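Local structure of 1H-3-hydroxy-4-oxoquinoline 2,4-dioxygenase (Pseudomonas putida, 3IBT) at residues 23-28 with 49-54; 44-49 with 257-262. The protein cleaves the ring of 3-hydroxy-1H-quinolin-4-one with dioxygen, releasing N-formylanthranilate and carbon monoxide without any cofactor. All coordinates share one frame; numbering follows the deposited sequence.

Overall arrangement
Both contacts involve the beta-alpha-beta unit of strand 23-27, helix 40-44 and strand 49-53 in the alpha/beta-hydrolase fold. Interaction 1 joins its two parallel strands; interaction 2 ties the turn leading into the second strand to the C-terminal helix 251-261. Their centres are 12 Å apart, and H49, which ends one segment and begins another, is common to both. L24 is the physical link: its CD1 lies 3.5 Å from CG of F48, and its CG 3.7 Å from CD2 of L262. T94, a substrate-binding residue by similarity to relatives, lies near both: its side chain is about 7 Å from that of L27 in interaction 1 and about 9 Å from that of I258 in interaction 2.

Interaction 1: residues 23-28 with 49-54; sequences TLFLLS and HVICPD
The ring of F25 has I51 over one face, with CG1 4.2 Å above the plane and displaced toward the rim, while P53 meets its edge, CG lying 3.9 Å from CD2 of F25. With CG beside its own backbone N (chi1 -84°), F25 runs alongside I51 on the sheet face that also carries T23 and H49. Its large flat ring suits this place, since L77, F80 and I81 of helix 70-83 also touch it and F89 meets it nearly at right angles. In the other flat group, the H49 imidazole, ND1 and T23 OG1 share a hydrogen bond of 3.2 Å, OG1 standing oblique to the ring. NE2 is hydrogen-bonded to E15 on the adjoining strand 9-16, so histidine serves two neighbours.

On the opposite face, L26 CB packs on C52 SG, and its CG reaches CG1 of V50. Three backbone hydrogen bonds join the strands: L24 N donates to H49 O (2.9 Å), I51 N to L24 O (3.1 Å), and L26 N to I51 O (2.9 Å). P53 cannot donate, which interrupts the ladder at L26 O; its CD sits 3.3 Å from that oxygen, while its CG packs against CD2 of L27. Just beyond, a water donates to both S28 OG and P53 O.

These are the two parallel strands of a beta-alpha-beta unit, helix 40-44 lying between them in sequence. The F25/I51 face is apolar except at its T23/H49 end, L24, L26, V50 and C52 pack on the other, and water bridges the segments past the proline.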
ATOM      1  N   THR A  23      -0.462  14.579  10.936  1.00 68.30           N
ATOM      2  CA  THR A  23       0.179  14.156   9.693  1.00 68.16           C
ATOM      3  C   THR A  23      -0.113  12.689   9.383  1.00 68.42           C
ATOM      4  O   THR A  23      -0.051  11.820  10.277  1.00 68.10           O
ATOM      5  CB  THR A  23       1.679  14.473   9.687  1.00 68.09           C
ATOM      6  OG1 THR A  23       1.861  15.866   9.991  1.00 68.87           O
ATOM      7  CG2 THR A  23       2.289  14.173   8.313  1.00 67.91           C
ATOM      8  N   LEU A  24      -0.447  12.452   8.110  1.00 68.16           N
ATOM      9  CA  LEU A  24      -0.976  11.191   7.631  1.00 68.09           C
ATOM     10  C   LEU A  24      -0.346  10.913   6.294  1.00 68.12           C
ATOM     11  O   LEU A  24      -0.483  11.714   5.374  1.00 68.85           O
ATOM     12  CB  LEU A  24      -2.477  11.320   7.424  1.00 67.81           C
ATOM     13  CG  LEU A  24      -3.341  10.075   7.624  1.00 68.62           C
ATOM     14  CD1 LEU A  24      -4.794  10.391   7.278  1.00 69.72           C
ATOM     15  CD2 LEU A  24      -2.864   8.946   6.783  1.00 70.83           C
ATOM     16  N   PHE A  25       0.347   9.789   6.175  1.00 67.70           N
ATOM     17  CA  PHE A  25       0.990   9.431   4.918  1.00 67.34           C
ATOM     18  C   PHE A  25       0.103   8.506   4.105  1.00 68.00           C
ATOM     19  O   PHE A  25      -0.428   7.490   4.642  1.00 68.27           O
ATOM     20  CB  PHE A  25       2.311   8.712   5.178  1.00 67.33           C
ATOM     21  CG  PHE A  25       3.466   9.620   5.423  1.00 64.86           C
ATOM     22  CD1 PHE A  25       3.827   9.956   6.715  1.00 64.91           C
ATOM     23  CD2 PHE A  25       4.212  10.115   4.354  1.00 64.31           C
ATOM     24  CE1 PHE A  25       4.937  10.813   6.964  1.00 67.63           C
ATOM     25  CE2 PHE A  25       5.328  10.987   4.566  1.00 66.27           C
ATOM     26  CZ  PHE A  25       5.697  11.336   5.875  1.00 66.59           C
ATOM     27  N   LEU A  26      -0.055   8.828   2.819  1.00 67.37           N
ATOM     28  CA  LEU A  26      -0.750   7.913   1.923  1.00 66.95           C
ATOM     29  C   LEU A  26       0.222   7.195   0.991  1.00 66.77           C
ATOM     30  O   LEU A  26       0.684   7.803   0.024  1.00 67.46           O
ATOM     31  CB  LEU A  26      -1.855   8.645   1.154  1.00 66.43           C
ATOM     32  CG  LEU A  26      -3.147   9.051   1.874  1.00 66.18           C
ATOM     33  CD1 LEU A  26      -4.268   9.196   0.850  1.00 64.45           C
ATOM     34  CD2 LEU A  26      -3.578   8.060   2.956  1.00 65.98           C
ATOM     35  N   LEU A  27       0.508   5.913   1.274  1.00 66.84           N
ATOM     36  CA  LEU A  27       1.569   5.113   0.586  1.00 67.21           C
ATOM     37  C   LEU A  27       1.034   4.043  -0.345  1.00 67.51           C
ATOM     38  O   LEU A  27       0.315   3.138   0.094  1.00 67.77           O
ATOM     39  CB  LEU A  27       2.456   4.388   1.605  1.00 66.87           C
ATOM     40  CG  LEU A  27       3.074   5.167   2.763  1.00 67.74           C
ATOM     41  CD1 LEU A  27       3.588   4.216   3.892  1.00 66.94           C
ATOM     42  CD2 LEU A  27       4.154   6.092   2.228  1.00 63.58           C
ATOM     43  N   SER A  28       1.429   4.090  -1.609  1.00 68.09           N
ATOM     44  CA  SER A  28       0.890   3.140  -2.603  1.00 69.41           C
ATOM     45  C   SER A  28       1.487   1.671  -2.646  1.00 70.05           C
ATOM     46  O   SER A  28       2.348   1.292  -1.849  1.00 70.47           O
ATOM     47  CB  SER A  28       1.009   3.772  -3.984  1.00 68.85           C
ATOM     48  OG  SER A  28       2.236   3.376  -4.538  1.00 70.37           O
ATOM     49  N   HIS A  49      -2.913  16.565   7.685  1.00 72.39           N
ATOM     50  CA  HIS A  49      -1.848  17.046   6.801  1.00 72.77           C
ATOM     51  C   HIS A  49      -1.473  15.842   5.946  1.00 72.01           C
ATOM     52  O   HIS A  49      -1.001  14.840   6.486  1.00 72.89           O
ATOM     53  CB  HIS A  49      -0.675  17.514   7.674  1.00 73.17           C
ATOM     54  CG  HIS A  49       0.562  17.888   6.915  1.00 76.21           C
ATOM     55  ND1 HIS A  49       1.800  17.974   7.521  1.00 78.64           N
ATOM     56  CD2 HIS A  49       0.758  18.207   5.611  1.00 77.92           C
ATOM     57  CE1 HIS A  49       2.704  18.328   6.623  1.00 78.35           C
ATOM     58  NE2 HIS A  49       2.098  18.474   5.457  1.00 78.14           N
ATOM     59  N   VAL A  50      -1.704  15.891   4.635  1.00 70.76           N
ATOM     60  CA  VAL A  50      -1.657  14.637   3.863  1.00 70.01           C
ATOM     61  C   VAL A  50      -0.569  14.571   2.826  1.00 70.06           C
ATOM     62  O   VAL A  50      -0.600  15.313   1.835  1.00 69.94           O
ATOM     63  CB  VAL A  50      -2.976  14.321   3.166  1.00 69.67           C
ATOM     64  CG1 VAL A  50      -2.813  13.097   2.301  1.00 69.75           C
ATOM     65  CG2 VAL A  50      -4.094  14.123   4.184  1.00 69.20           C
ATOM     66  N   ILE A  51       0.361  13.634   3.036  1.00 69.96           N
ATOM     67  CA  ILE A  51       1.513  13.448   2.156  1.00 69.94           C
ATOM     68  C   ILE A  51       1.405  12.174   1.312  1.00 69.90           C
ATOM     69  O   ILE A  51       1.470  11.084   1.854  1.00 70.14           O
ATOM     70  CB  ILE A  51       2.827  13.371   2.956  1.00 69.51           C
ATOM     71  CG1 ILE A  51       2.843  14.398   4.101  1.00 69.93           C
ATOM     72  CG2 ILE A  51       3.988  13.540   2.018  1.00 70.61           C
ATOM     73  CD1 ILE A  51       4.153  15.247   4.220  1.00 69.43           C
ATOM     74  N   CYS A  52       1.246  12.298   0.001  1.00 70.03           N
ATOM     75  CA  CYS A  52       1.267  11.113  -0.833  1.00 71.19           C
ATOM     76  C   CYS A  52       2.625  11.021  -1.542  1.00 72.89           C
ATOM     77  O   CYS A  52       2.837  11.712  -2.544  1.00 73.71           O
ATOM     78  CB  CYS A  52       0.135  11.133  -1.852  1.00 70.52           C
ATOM     79  SG  CYS A  52      -1.505  11.179  -1.122  1.00 69.82           S
ATOM     80  N   PRO A  53       3.573  10.205  -1.015  1.00 73.58           N
ATOM     81  CA  PRO A  53       4.865   9.971  -1.716  1.00 73.59           C
ATOM     82  C   PRO A  53       4.898   8.993  -2.918  1.00 73.39           C
ATOM     83  O   PRO A  53       3.978   8.224  -3.144  1.00 73.09           O
ATOM     84  CB  PRO A  53       5.811   9.494  -0.602  1.00 73.69           C
ATOM     85  CG  PRO A  53       4.959   9.230   0.605  1.00 73.59           C
ATOM     86  CD  PRO A  53       3.515   9.524   0.293  1.00 73.66           C
ATOM     87  N   ASP A  54       5.966   9.083  -3.705  1.00 73.85           N
ATOM     88  CA  ASP A  54       6.174   8.203  -4.860  1.00 73.87           C
ATOM     89  C   ASP A  54       7.450   7.410  -4.649  1.00 73.19           C
ATOM     90  O   ASP A  54       8.569   7.950  -4.727  1.00 73.32           O
ATOM     91  CB  ASP A  54       6.282   8.987  -6.177  1.00 74.05           C
ATOM     92  CG  ASP A  54       5.247  10.084  -6.296  1.00 74.91           C
ATOM     93  OD1 ASP A  54       4.192   9.960  -5.599  1.00 78.75           O
ATOM     94  OD2 ASP A  54       5.481  11.049  -7.085  1.00 72.79           O
TER
HETATM   95  O   HOH W   1       3.978   5.314  -3.921  1.00 84.27           O

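Interaction 2: residues 44-49 with 257-262; sequences LARDFH and AIREFL
A salt-bridge network above an apolar layer joins D47 and R46, in the turn between helix 40-44 and strand 49-53, to R259 on the C-terminal helix 251-261. D47 OD2 is the shared acceptor. R259 NH1 donates to it over 3.2 Å, nearly in its own guanidinium plane but from above the carboxylate, the two planes being 86° apart. R46 grips the same carboxylate side-on, NE to OD1 and NH2 to OD2, the latter at 3.1 Å through the syn lone pair. An otherwise extended R46 chain bends at chi3 (55°), which turns its guanidinium back onto D47. The two guanidiniums lie close, their planes 50° apart, though the exact spacing is doubtful; the shared carboxylate probably eases their like charges. R259 NE is hydrogen-bonded to OE1 of Q256, three residues earlier in the helix.

An alanine in place of R259 would probably cost D47 OD2 its bond from the helix, and with it the charged link between loop and helix.

Beneath, the branched ends of L44 and I258 meet tip to tip, L44 CD1 lying 3.9 Å from I258 CD1. The flat F48 ring offers CE2 to CD2 of L262, the first residue past the helix.

This apolar layer rests on the central sheet: L44, F48, I258 and L262 all touch L24 of strand 23-27, and I258 and L262 extend onto strands 89-94 and 115-119.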
ATOM      1  N   LEU A  44      -9.443  13.796   2.807  1.00 69.59           N
ATOM      2  CA  LEU A  44      -8.714  13.828   4.072  1.00 69.71           C
ATOM      3  C   LEU A  44      -7.961  15.142   4.299  1.00 70.85           C
ATOM      4  O   LEU A  44      -7.340  15.314   5.359  1.00 71.99           O
ATOM      5  CB  LEU A  44      -7.725  12.667   4.168  1.00 69.02           C
ATOM      6  CG  LEU A  44      -8.217  11.227   4.008  1.00 69.06           C
ATOM      7  CD1 LEU A  44      -7.058  10.240   3.824  1.00 66.94           C
ATOM      8  CD2 LEU A  44      -9.092  10.817   5.168  1.00 66.51           C
ATOM      9  N   ALA A  45      -7.989  16.063   3.330  1.00 71.30           N
ATOM     10  CA  ALA A  45      -7.242  17.336   3.458  1.00 72.21           C
ATOM     11  C   ALA A  45      -7.928  18.323   4.415  1.00 72.95           C
ATOM     12  O   ALA A  45      -7.405  19.417   4.713  1.00 72.63           O
ATOM     13  CB  ALA A  45      -7.006  17.981   2.104  1.00 72.00           C
ATOM     14  N   ARG A  46      -9.090  17.898   4.899  1.00 73.63           N
ATOM     15  CA  ARG A  46      -9.918  18.666   5.794  1.00 74.85           C
ATOM     16  C   ARG A  46      -9.354  18.534   7.214  1.00 74.03           C
ATOM     17  O   ARG A  46      -9.292  19.535   7.958  1.00 73.26           O
ATOM     18  CB  ARG A  46     -11.337  18.077   5.704  1.00 75.17           C
ATOM     19  CG  ARG A  46     -12.511  18.944   6.218  1.00 76.95           C
ATOM     20  CD  ARG A  46     -13.838  18.079   6.297  1.00 77.93           C
ATOM     21  NE  ARG A  46     -13.726  16.836   7.109  1.00 83.83           N
ATOM     22  CZ  ARG A  46     -14.747  16.028   7.463  1.00 85.50           C
ATOM     23  NH1 ARG A  46     -16.003  16.303   7.083  1.00 85.87           N
ATOM     24  NH2 ARG A  46     -14.514  14.942   8.220  1.00 84.79           N
ATOM     25  N   ASP A  47      -8.929  17.300   7.554  1.00 73.28           N
ATOM     26  CA  ASP A  47      -8.630  16.903   8.933  1.00 72.90           C
ATOM     27  C   ASP A  47      -7.170  16.709   9.184  1.00 72.65           C
ATOM     28  O   ASP A  47      -6.666  17.036  10.258  1.00 72.85           O
ATOM     29  CB  ASP A  47      -9.345  15.612   9.278  1.00 72.77           C
ATOM     30  CG  ASP A  47     -10.833  15.730   9.119  1.00 73.87           C
ATOM     31  OD1 ASP A  47     -11.333  16.849   9.300  1.00 72.33           O
ATOM     32  OD2 ASP A  47     -11.512  14.723   8.800  1.00 77.07           O
ATOM     33  N   PHE A  48      -6.496  16.204   8.166  1.00 72.12           N
ATOM     34  CA  PHE A  48      -5.123  15.811   8.273  1.00 71.86           C
ATOM     35  C   PHE A  48      -4.206  16.608   7.376  1.00 72.11           C
ATOM     36  O   PHE A  48      -4.654  17.221   6.420  1.00 71.82           O
ATOM     37  CB  PHE A  48      -5.030  14.405   7.811  1.00 71.25           C
ATOM     38  CG  PHE A  48      -5.832  13.481   8.607  1.00 71.98           C
ATOM     39  CD1 PHE A  48      -7.114  13.158   8.222  1.00 72.05           C
ATOM     40  CD2 PHE A  48      -5.297  12.890   9.735  1.00 72.25           C
ATOM     41  CE1 PHE A  48      -7.842  12.275   8.947  1.00 70.87           C
ATOM     42  CE2 PHE A  48      -6.025  12.009  10.466  1.00 71.05           C
ATOM     43  CZ  PHE A  48      -7.298  11.702  10.070  1.00 71.61           C
ATOM     44  N   HIS A  49      -2.913  16.565   7.685  1.00 72.39           N
ATOM     45  CA  HIS A  49      -1.848  17.046   6.801  1.00 72.77           C
ATOM     46  C   HIS A  49      -1.473  15.842   5.946  1.00 72.01           C
ATOM     47  O   HIS A  49      -1.001  14.840   6.486  1.00 72.89           O
ATOM     48  CB  HIS A  49      -0.675  17.514   7.674  1.00 73.17           C
ATOM     49  CG  HIS A  49       0.562  17.888   6.915  1.00 76.21           C
ATOM     50  ND1 HIS A  49       1.800  17.974   7.521  1.00 78.64           N
ATOM     51  CD2 HIS A  49       0.758  18.207   5.611  1.00 77.92           C
ATOM     52  CE1 HIS A  49       2.704  18.328   6.623  1.00 78.35           C
ATOM     53  NE2 HIS A  49       2.098  18.474   5.457  1.00 78.14           N
ATOM     54  N   ALA A 257     -13.548   5.622   7.104  1.00 70.39           N
ATOM     55  CA  ALA A 257     -12.918   4.567   7.893  1.00 69.22           C
ATOM     56  C   ALA A 257     -11.596   5.046   8.452  1.00 68.79           C
ATOM     57  O   ALA A 257     -11.281   4.756   9.622  1.00 68.70           O
ATOM     58  CB  ALA A 257     -12.700   3.347   7.038  1.00 68.66           C
ATOM     59  N   ILE A 258     -10.828   5.760   7.609  1.00 67.91           N
ATOM     60  CA  ILE A 258      -9.551   6.354   8.012  1.00 67.00           C
ATOM     61  C   ILE A 258      -9.849   7.369   9.097  1.00 67.75           C
ATOM     62  O   ILE A 258      -9.293   7.312  10.181  1.00 67.15           O
ATOM     63  CB  ILE A 258      -8.806   7.001   6.832  1.00 66.36           C
ATOM     64  CG1 ILE A 258      -8.319   5.927   5.861  1.00 63.15           C
ATOM     65  CG2 ILE A 258      -7.616   7.816   7.332  1.00 65.46           C
ATOM     66  CD1 ILE A 258      -7.805   6.469   4.578  1.00 58.64           C
ATOM     67  N   ARG A 259     -10.801   8.244   8.822  1.00 69.34           N
ATOM     68  CA  ARG A 259     -11.221   9.216   9.808  1.00 70.87           C
ATOM     69  C   ARG A 259     -11.553   8.572  11.115  1.00 71.76           C
ATOM     70  O   ARG A 259     -11.119   9.056  12.141  1.00 72.46           O
ATOM     71  CB  ARG A 259     -12.433   9.972   9.333  1.00 71.03           C
ATOM     72  CG  ARG A 259     -12.202  11.443   9.147  1.00 71.19           C
ATOM     73  CD  ARG A 259     -13.558  12.134   8.955  1.00 72.27           C
ATOM     74  NE  ARG A 259     -14.214  11.825   7.666  1.00 73.26           N
ATOM     75  CZ  ARG A 259     -13.881  12.348   6.477  1.00 72.38           C
ATOM     76  NH1 ARG A 259     -12.854  13.202   6.355  1.00 70.91           N
ATOM     77  NH2 ARG A 259     -14.585  12.011   5.394  1.00 71.75           N
ATOM     78  N   GLU A 260     -12.327   7.495  11.096  1.00 73.01           N
ATOM     79  CA  GLU A 260     -12.820   6.947  12.356  1.00 74.88           C
ATOM     80  C   GLU A 260     -11.790   6.106  13.067  1.00 75.41           C
ATOM     81  O   GLU A 260     -11.728   6.107  14.288  1.00 76.63           O
ATOM     82  CB  GLU A 260     -14.093   6.150  12.179  1.00 74.75           C
ATOM     83  CG  GLU A 260     -15.330   7.012  12.099  1.00 80.48           C
ATOM     84  CD  GLU A 260     -16.513   6.273  11.468  1.00 87.75           C
ATOM     85  OE1 GLU A 260     -16.489   5.006  11.545  1.00 91.49           O
ATOM     86  OE2 GLU A 260     -17.442   6.935  10.892  1.00 88.07           O
ATOM     87  N   PHE A 261     -10.972   5.382  12.329  1.00 75.81           N
ATOM     88  CA  PHE A 261      -9.973   4.618  12.997  1.00 76.18           C
ATOM     89  C   PHE A 261      -8.899   5.530  13.577  1.00 78.06           C
ATOM     90  O   PHE A 261      -8.355   5.274  14.659  1.00 78.74           O
ATOM     91  CB  PHE A 261      -9.325   3.662  12.064  1.00 74.59           C
ATOM     92  CG  PHE A 261      -8.406   2.753  12.747  1.00 74.31           C
ATOM     93  CD1 PHE A 261      -7.048   2.804  12.499  1.00 74.06           C
ATOM     94  CD2 PHE A 261      -8.892   1.827  13.683  1.00 75.54           C
ATOM     95  CE1 PHE A 261      -6.177   1.923  13.154  1.00 72.82           C
ATOM     96  CE2 PHE A 261      -8.042   0.935  14.346  1.00 71.30           C
ATOM     97  CZ  PHE A 261      -6.686   0.990  14.085  1.00 72.68           C
ATOM     98  N   LEU A 262      -8.574   6.596  12.869  1.00 79.55           N
ATOM     99  CA  LEU A 262      -7.417   7.332  13.280  1.00 81.57           C
ATOM    100  C   LEU A 262      -7.731   8.308  14.370  1.00 83.23           C
ATOM    101  O   LEU A 262      -6.883   9.134  14.675  1.00 84.68           O
ATOM    102  CB  LEU A 262      -6.763   8.047  12.117  1.00 81.49           C
ATOM    103  CG  LEU A 262      -5.562   7.365  11.481  1.00 82.36           C
ATOM    104  CD1 LEU A 262      -5.915   6.032  10.933  1.00 82.93           C
ATOM    105  CD2 LEU A 262      -5.065   8.245  10.357  1.00 84.68           C
TER